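Local coordinates for replication protein (Sphinx1.76-related DNA, PDB 6H24), which probably takes part in initiating plasmid replication, this chain being the N-terminal winged-helix (WH1) domain of a Rep initiator, at residues A[119-122]-A[123-126]. Numbering follows the deposited sequence.
Sequences PLIT and RLEE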
loop_
_atom_site.group_PDB
_atom_site.type_symbol
_atom_site.label_atom_id
_atom_site.label_comp_id
_atom_site.label_asym_id
_atom_site.label_seq_id
_atom_site.Cartn_x
_atom_site.Cartn_y
_atom_site.Cartn_z
ATOM N N PRO A 119 -9.597 3.384 8.931
ATOM C CA PRO A 119 -10.491 4.003 9.930
ATOM C C PRO A 119 -11.594 4.845 9.323
ATOM O O PRO A 119 -12.542 5.198 10.036
ATOM C CB PRO A 119 -9.553 4.875 10.776
ATOM C CG PRO A 119 -8.303 5.019 9.982
ATOM C CD PRO A 119 -8.208 3.874 9.030
ATOM N N LEU A 120 -11.507 5.169 8.038
ATOM C CA LEU A 120 -12.512 5.972 7.353
ATOM C C LEU A 120 -13.398 5.144 6.430
ATOM O O LEU A 120 -14.117 5.715 5.608
ATOM C CB LEU A 120 -11.827 7.087 6.561
ATOM C CG LEU A 120 -11.203 8.182 7.427
ATOM C CD1 LEU A 120 -10.218 9.033 6.635
ATOM C CD2 LEU A 120 -12.286 9.053 8.043
ATOM N N ILE A 121 -13.384 3.815 6.553
ATOM C CA ILE A 121 -14.167 2.982 5.643
ATOM C C ILE A 121 -15.662 3.268 5.792
ATOM O O ILE A 121 -16.394 3.288 4.798
ATOM C CB ILE A 121 -13.846 1.495 5.863
ATOM C CG1 ILE A 121 -12.516 1.137 5.195
ATOM C CG2 ILE A 121 -14.935 0.620 5.267
ATOM C CD1 ILE A 121 -12.602 1.047 3.676
ATOM N N THR A 122 -16.143 3.496 7.018
ATOM C CA THR A 122 -17.565 3.786 7.168
ATOM C C THR A 122 -17.923 5.124 6.536
ATOM O O THR A 122 -19.033 5.282 6.009
ATOM C CB THR A 122 -17.992 3.747 8.635
ATOM O OG1 THR A 122 -17.803 2.420 9.131
ATOM C CG2 THR A 122 -19.468 4.108 8.755
ATOM N N ARG A 123 -17.007 6.096 6.576
ATOM C CA ARG A 123 -17.243 7.359 5.885
ATOM C C ARG A 123 -17.311 7.147 4.376
ATOM O O ARG A 123 -18.130 7.771 3.689
ATOM C CB ARG A 123 -16.146 8.362 6.231
ATOM C CG ARG A 123 -16.184 8.845 7.673
ATOM C CD ARG A 123 -17.288 9.878 7.887
ATOM N NE ARG A 123 -17.053 11.098 7.115
ATOM C CZ ARG A 123 -17.734 11.460 6.029
ATOM N NH1 ARG A 123 -18.721 10.710 5.556
ATOM N NH2 ARG A 123 -17.423 12.592 5.413
ATOM N N LEU A 124 -16.456 6.272 3.839
ATOM C CA LEU A 124 -16.532 5.967 2.414
ATOM C C LEU A 124 -17.837 5.261 2.068
ATOM O O LEU A 124 -18.419 5.515 1.011
ATOM C CB LEU A 124 -15.345 5.115 1.972
ATOM C CG LEU A 124 -13.980 5.803 1.968
ATOM C CD1 LEU A 124 -12.879 4.792 1.644
ATOM C CD2 LEU A 124 -13.952 6.965 0.986
ATOM N N GLU A 125 -18.290 4.338 2.921
ATOM C CA GLU A 125 -19.574 3.690 2.665
ATOM C C GLU A 125 -20.677 4.738 2.561
ATOM O O GLU A 125 -21.552 4.640 1.692
ATOM C CB GLU A 125 -19.864 2.634 3.735
ATOM C CG GLU A 125 -21.187 1.883 3.522
ATOM C CD GLU A 125 -21.425 0.746 4.515
ATOM O OE1 GLU A 125 -20.758 0.695 5.573
ATOM O OE2 GLU A 125 -22.313 -0.094 4.238
ATOM N N GLU A 126 -20.649 5.753 3.436
ATOM C CA GLU A 126 -21.629 6.835 3.386
ATOM C C GLU A 126 -21.470 7.650 2.109
ATOM O O GLU A 126 -22.451 7.943 1.414
ATOM C CB GLU A 126 -21.468 7.750 4.606
ATOM C CG GLU A 126 -21.743 7.074 5.940
ATOM C CD GLU A 126 -21.328 7.916 7.140
ATOM O OE1 GLU A 126 -20.914 9.082 6.954
ATOM O OE2 GLU A 126 -21.413 7.404 8.276
HETATM O O HOH W 1 -18.556 0.687 6.744
#
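E125 N donates to I121 O at 2.9 Å, the shortest of three backbone bonds in this first part of helix 121-128. T122 O accepts E126 N at 3.1 Å, while E126's own side chain crosses close by, with CG 3.2 Å from that same T122 O. L124 N meets L120 O at 3.0 Å, with L120 at the N-cap.

On the outer side, T122 is exposed, where its hydroxyl can meet a water: one lies 3.0 Å from T122 OG1 and donates to E125 OE1. The E125 chain, extended with CG anti to the backbone N (chi1 -179°), carries the carboxylate out to this water and to R33 of helix 19-34, its salt-bridge partner. R123 instead bends at chi2 and chi3, bringing NH1 to 3.1 Å from E126 OE1 in a salt bridge whose hydrogen bond is weak. E126 suits this exposed place, its extended acidic chain reaching the basic group about one turn back. The stronger partner of R123 is D7 of helix 2-14, which takes NE. The aliphatic part of R123 runs beside L120, CG to CD2 3.9 Å.

Leucine and isoleucine suit the inner side: L120 and L124 pack on helix 2-14, I121 on helix 19-34. Acidic E125 and basic R123 thus probably tie this short helix electrostatically to two different helices of the WH1 domain, flanking its apolar face.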